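Local coordinates for protein 3-hexulose-6-phosphate isomerase (PDB 1JEO) that catalyses the isomerisation between 3-hexulose 6-phosphate and fructose 6-phosphate, a step on the route to ribose 5-phosphate, at residues A[40-45]-A[76-81]; A[44-49]-A[69-74]. All coordinates share one frame; numbering follows the deposited sequence.

In the fold
After helix 24-39 the chain enters strand 43-46, where segments 40-45 and 44-49 overlap at F44 and I45. The chain then runs through helix 49-64 and returns as strand 69-71 beside the first strand. Interaction 2 closes this shorter loop. The loop after strand 69-71 goes on to residues 76-81, which lie against K42 and F44, and interaction 1 closes the longer loop. From there the chain enters strand 85-89, on the other side of strand 43-46. Interaction 2 is largely nested within interaction 1: residues 69-74 lie inside the span that 40-45 and 76-81 close. A bond from T77 OG1 to F71 O ties the two contacts together.

Interaction 1: residues A[40-45]-A[76-81]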
loop_
_atom_site.group_PDB
_atom_site.type_symbol
_atom_site.label_atom_id
_atom_site.label_comp_id
_atom_site.label_asym_id
_atom_site.label_seq_id
_atom_site.Cartn_x
_atom_site.Cartn_y
_atom_site.Cartn_z
ATOM N N ALA A 40 10.907 -10.072 0.963
ATOM C CA ALA A 40 11.712 -9.009 0.354
ATOM C C ALA A 40 12.894 -8.577 1.214
ATOM O O ALA A 40 12.839 -8.664 2.442
ATOM C CB ALA A 40 10.847 -7.805 0.040
ATOM N N LYS A 41 13.964 -8.134 0.551
ATOM C CA LYS A 41 15.167 -7.648 1.223
ATOM C C LYS A 41 14.854 -6.214 1.680
ATOM O O LYS A 41 14.944 -5.902 2.867
ATOM C CB LYS A 41 16.365 -7.675 0.258
ATOM C CG LYS A 41 17.742 -7.509 0.905
ATOM C CD LYS A 41 18.174 -8.751 1.680
ATOM C CE LYS A 41 19.535 -8.548 2.336
ATOM N NZ LYS A 41 19.970 -9.740 3.120
ATOM N N LYS A 42 14.460 -5.366 0.727
ATOM C CA LYS A 42 14.081 -3.974 0.999
ATOM C C LYS A 42 12.710 -3.724 0.360
ATOM O O LYS A 42 12.384 -4.312 -0.674
ATOM C CB LYS A 42 15.114 -2.964 0.454
ATOM C CG LYS A 42 16.579 -3.219 0.845
ATOM C CD LYS A 42 17.523 -2.048 0.545
ATOM C CE LYS A 42 17.631 -1.687 -0.940
ATOM N NZ LYS A 42 18.226 -2.727 -1.814
ATOM N N ILE A 43 11.890 -2.896 1.008
ATOM C CA ILE A 43 10.544 -2.577 0.518
ATOM C C ILE A 43 10.449 -1.096 0.149
ATOM O O ILE A 43 10.779 -0.224 0.953
ATOM C CB ILE A 43 9.450 -2.945 1.572
ATOM C CG1 ILE A 43 9.578 -4.422 1.965
ATOM C CG2 ILE A 43 8.041 -2.717 0.993
ATOM C CD1 ILE A 43 9.102 -4.739 3.341
ATOM N N PHE A 44 9.998 -0.830 -1.076
ATOM C CA PHE A 44 9.860 0.533 -1.594
ATOM C C PHE A 44 8.407 0.907 -1.839
ATOM O O PHE A 44 7.659 0.152 -2.454
ATOM C CB PHE A 44 10.643 0.693 -2.903
ATOM C CG PHE A 44 12.133 0.623 -2.740
ATOM C CD1 PHE A 44 12.783 -0.617 -2.561
ATOM C CD2 PHE A 44 12.906 1.793 -2.792
ATOM C CE1 PHE A 44 14.189 -0.688 -2.441
ATOM C CE2 PHE A 44 14.317 1.737 -2.672
ATOM C CZ PHE A 44 14.958 0.492 -2.496
ATOM N N ILE A 45 8.006 2.070 -1.331
ATOM C CA ILE A 45 6.638 2.556 -1.499
ATOM C C ILE A 45 6.667 3.877 -2.276
ATOM O O ILE A 45 7.557 4.701 -2.070
ATOM C CB ILE A 45 5.922 2.832 -0.126
ATOM C CG1 ILE A 45 6.221 1.750 0.927
ATOM C CG2 ILE A 45 4.410 3.025 -0.333
ATOM C CD1 ILE A 45 5.675 0.380 0.669
ATOM N N THR A 76 17.386 9.495 2.026
ATOM C CA THR A 76 18.211 8.308 2.146
ATOM C C THR A 76 17.693 7.029 1.496
ATOM O O THR A 76 18.118 5.932 1.856
ATOM C CB THR A 76 18.598 8.078 3.616
ATOM O OG1 THR A 76 17.416 7.997 4.422
ATOM C CG2 THR A 76 19.480 9.238 4.106
ATOM N N THR A 77 16.822 7.181 0.499
ATOM C CA THR A 77 16.266 6.037 -0.229
ATOM C C THR A 77 17.311 5.545 -1.254
ATOM O O THR A 77 17.741 6.310 -2.129
ATOM C CB THR A 77 14.909 6.406 -0.884
ATOM O OG1 THR A 77 13.962 6.702 0.149
ATOM C CG2 THR A 77 14.364 5.269 -1.729
ATOM N N PRO A 78 17.764 4.275 -1.121
ATOM C CA PRO A 78 18.757 3.669 -2.008
ATOM C C PRO A 78 18.225 3.074 -3.304
ATOM O O PRO A 78 17.039 3.197 -3.626
ATOM C CB PRO A 78 19.359 2.581 -1.128
ATOM C CG PRO A 78 18.203 2.088 -0.389
ATOM C CD PRO A 78 17.456 3.349 -0.014
ATOM N N SER A 79 19.123 2.376 -3.997
ATOM C CA SER A 79 18.833 1.704 -5.255
ATOM C C SER A 79 17.933 0.494 -5.071
ATOM O O SER A 79 18.001 -0.198 -4.049
ATOM C CB SER A 79 20.135 1.248 -5.913
ATOM O OG SER A 79 20.909 0.479 -5.010
ATOM N N TYR A 80 17.077 0.277 -6.064
ATOM C CA TYR A 80 16.153 -0.850 -6.104
ATOM C C TYR A 80 16.943 -2.021 -6.691
ATOM O O TYR A 80 17.519 -1.904 -7.776
ATOM C CB TYR A 80 14.965 -0.489 -7.000
ATOM C CG TYR A 80 13.829 -1.489 -7.025
ATOM C CD1 TYR A 80 12.900 -1.551 -5.976
ATOM C CD2 TYR A 80 13.676 -2.378 -8.105
ATOM C CE1 TYR A 80 11.838 -2.484 -5.997
ATOM C CE2 TYR A 80 12.621 -3.315 -8.139
ATOM C CZ TYR A 80 11.707 -3.360 -7.083
ATOM O OH TYR A 80 10.671 -4.258 -7.126
ATOM N N GLU A 81 17.013 -3.120 -5.940
ATOM C CA GLU A 81 17.745 -4.315 -6.366
ATOM C C GLU A 81 16.802 -5.478 -6.694
ATOM O O GLU A 81 15.596 -5.387 -6.450
ATOM C CB GLU A 81 18.788 -4.694 -5.312
ATOM C CG GLU A 81 19.899 -3.648 -5.173
ATOM C CD GLU A 81 20.894 -3.965 -4.077
ATOM O OE1 GLU A 81 20.504 -3.962 -2.888
ATOM O OE2 GLU A 81 22.077 -4.200 -4.407
#
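F44 points its ring from strand 43-46 into the curve of loop 76-81. CB carries CG to the side of its own backbone N (chi1 -68°), and the ring then lies among four loop residues. CG and CD1 have CD1 of Y80 over one face, with F44 CD1 and Y80 CD1 3.5 Å apart. The pair is an offset edge-to-face contact: the edge of Y80 meets the face of F44, and the planes stand at 69°. Along the rim, F44 CD2 and CE2 meet the methyl of T77, with CE2 3.7 Å from CG2. F44 CE2 also comes within 3.2 Å of P78 O, near the ring plane. At the tip, F44 CZ approaches S79 O and lies 4.2 Å from P78 CG. The loop thus lies over one face of the parallel sheet of the SIS domain, on its way from strand 69-71 to strand 85-89. An alanine at F44 would probably open a gap beneath the loop and leave the Y80 edge and the T77 methyl without their aromatic partner. K42 reaches past P78, its CE 3.9 Å from P78 CG. The K42 chain bends at chi3 and again at chi4, and NZ of K42 ends 2.8 Å from E81 OE1, in a salt bridge whose hydrogen-bond geometry is weak. K42 NZ also makes a weak bond to S79 O at 3.4 Å. D84 is a second acidic partner of this amine, and N109 binds the hydroxyl of Y80.

Interaction 2: residues A[44-49]-A[69-74]; sequences FIFGVG and SYFVGE
I45 bonds to residues 69-74 through both its backbone N and its O. I45 N donates to Y70 O at 2.9 Å, and I45 O accepts from V72 N, also 2.9 Å away and nearly along the C=O axis. This puts F44 beside Y70 and I45 beside F71 in parallel register. The carbonyl O of I45 also sits over one face of the F71 ring, toward the rim, 3.3 Å from CD1. F71 CG stands anti to the backbone N (chi1 -167°), which starts the ring off toward this carbonyl. Its far end, CZ, meets G47 O near the ring plane. The side chains of F46 and V72 cross at about a right angle, with F46 CD1 3.7 Å from V72 CB. The edge of the F46 ring also faces V72 O. On the sheet face that carries F44 and Y70, Y70 CD1 lies over one face of the F44 ring, offset toward its rim. The two planes are oblique, at 39°, and V72 CG2 touches the F44 edge. Farther out, F58 and A59 of helix 49-64 pack on I45, and R56 packs on F71. V98 and V101 of helix 96-106 pack on F46. A type II turn from F71 to E74 follows. Strand 43-46, helix 49-64 and strand 69-71 form a beta-alpha-beta crossover, and G47, which follows F46, lies near S51 and S90, two of the residues inferred to bind substrate in this SIS domain.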
loop_
_atom_site.group_PDB
_atom_site.type_symbol
_atom_site.label_atom_id
_atom_site.label_comp_id
_atom_site.label_asym_id
_atom_site.label_seq_id
_atom_site.Cartn_x
_atom_site.Cartn_y
_atom_site.Cartn_z
ATOM N N PHE A 44 9.998 -0.830 -1.076
ATOM C CA PHE A 44 9.860 0.533 -1.594
ATOM C C PHE A 44 8.407 0.907 -1.839
ATOM O O PHE A 44 7.659 0.152 -2.454
ATOM C CB PHE A 44 10.643 0.693 -2.903
ATOM C CG PHE A 44 12.133 0.623 -2.740
ATOM C CD1 PHE A 44 12.783 -0.617 -2.561
ATOM C CD2 PHE A 44 12.906 1.793 -2.792
ATOM C CE1 PHE A 44 14.189 -0.688 -2.441
ATOM C CE2 PHE A 44 14.317 1.737 -2.672
ATOM C CZ PHE A 44 14.958 0.492 -2.496
ATOM N N ILE A 45 8.006 2.070 -1.331
ATOM C CA ILE A 45 6.638 2.556 -1.499
ATOM C C ILE A 45 6.667 3.877 -2.276
ATOM O O ILE A 45 7.557 4.701 -2.070
ATOM C CB ILE A 45 5.922 2.832 -0.126
ATOM C CG1 ILE A 45 6.221 1.750 0.927
ATOM C CG2 ILE A 45 4.410 3.025 -0.333
ATOM C CD1 ILE A 45 5.675 0.380 0.669
ATOM N N PHE A 46 5.690 4.065 -3.165
ATOM C CA PHE A 46 5.564 5.300 -3.941
ATOM C C PHE A 46 4.113 5.624 -4.281
ATOM O O PHE A 46 3.279 4.736 -4.485
ATOM C CB PHE A 46 6.412 5.279 -5.232
ATOM C CG PHE A 46 6.473 6.619 -5.952
ATOM C CD1 PHE A 46 7.044 7.754 -5.326
ATOM C CD2 PHE A 46 5.926 6.764 -7.242
ATOM C CE1 PHE A 46 7.071 9.022 -5.973
ATOM C CE2 PHE A 46 5.943 8.027 -7.905
ATOM C CZ PHE A 46 6.520 9.157 -7.265
ATOM N N GLY A 47 3.870 6.926 -4.394
ATOM C CA GLY A 47 2.578 7.471 -4.739
ATOM C C GLY A 47 2.761 8.970 -4.860
ATOM O O GLY A 47 3.709 9.534 -4.301
ATOM N N VAL A 48 1.835 9.617 -5.558
ATOM C CA VAL A 48 1.861 11.065 -5.769
ATOM C C VAL A 48 0.683 11.686 -5.004
ATOM O O VAL A 48 -0.333 11.024 -4.787
ATOM C CB VAL A 48 1.775 11.393 -7.308
ATOM C CG1 VAL A 48 1.603 12.882 -7.568
ATOM C CG2 VAL A 48 3.029 10.908 -8.013
ATOM N N GLY A 49 0.859 12.936 -4.568
ATOM C CA GLY A 49 -0.170 13.671 -3.850
ATOM C C GLY A 49 -0.666 13.006 -2.583
ATOM O O GLY A 49 0.139 12.481 -1.810
ATOM N N SER A 69 12.240 -0.543 5.116
ATOM C CA SER A 69 11.233 0.186 4.354
ATOM C C SER A 69 11.719 1.543 3.878
ATOM O O SER A 69 12.456 2.228 4.592
ATOM C CB SER A 69 9.991 0.365 5.224
ATOM O OG SER A 69 8.907 0.885 4.482
ATOM N N TYR A 70 11.327 1.918 2.659
ATOM C CA TYR A 70 11.717 3.199 2.069
ATOM C C TYR A 70 10.602 3.807 1.238
ATOM O O TYR A 70 9.737 3.095 0.720
ATOM C CB TYR A 70 12.951 3.040 1.155
ATOM C CG TYR A 70 14.204 2.560 1.852
ATOM C CD1 TYR A 70 14.645 1.226 1.703
ATOM C CD2 TYR A 70 14.929 3.415 2.714
ATOM C CE1 TYR A 70 15.784 0.746 2.410
ATOM C CE2 TYR A 70 16.071 2.947 3.424
ATOM C CZ TYR A 70 16.485 1.612 3.264
ATOM O OH TYR A 70 17.582 1.149 3.950
ATOM N N PHE A 71 10.590 5.133 1.172
ATOM C CA PHE A 71 9.633 5.841 0.332
ATOM C C PHE A 71 10.477 6.465 -0.778
ATOM O O PHE A 71 11.449 7.170 -0.496
ATOM C CB PHE A 71 8.847 6.917 1.092
ATOM C CG PHE A 71 7.655 7.435 0.323
ATOM C CD1 PHE A 71 6.443 6.719 0.324
ATOM C CD2 PHE A 71 7.753 8.604 -0.465
ATOM C CE1 PHE A 71 5.338 7.152 -0.456
ATOM C CE2 PHE A 71 6.660 9.048 -1.255
ATOM C CZ PHE A 71 5.449 8.320 -1.250
ATOM N N VAL A 72 10.093 6.204 -2.028
ATOM C CA VAL A 72 10.803 6.717 -3.207
ATOM C C VAL A 72 10.674 8.245 -3.287
ATOM O O VAL A 72 9.578 8.789 -3.163
ATOM C CB VAL A 72 10.269 6.051 -4.514
ATOM C CG1 VAL A 72 11.050 6.520 -5.746
ATOM C CG2 VAL A 72 10.326 4.530 -4.404
ATOM N N GLY A 73 11.807 8.921 -3.449
ATOM C CA GLY A 73 11.797 10.373 -3.530
ATOM C C GLY A 73 12.462 11.032 -2.339
ATOM O O GLY A 73 12.868 12.191 -2.425
ATOM N N GLU A 74 12.616 10.282 -1.247
ATOM C CA GLU A 74 13.214 10.825 -0.027
ATOM C C GLU A 74 14.723 10.665 0.104
ATOM O O GLU A 74 15.320 9.784 -0.509
ATOM C CB GLU A 74 12.450 10.350 1.208
ATOM C CG GLU A 74 10.993 10.824 1.152
ATOM C CD GLU A 74 10.252 10.740 2.458
ATOM O OE1 GLU A 74 9.220 11.428 2.582
ATOM O OE2 GLU A 74 10.679 9.992 3.356
#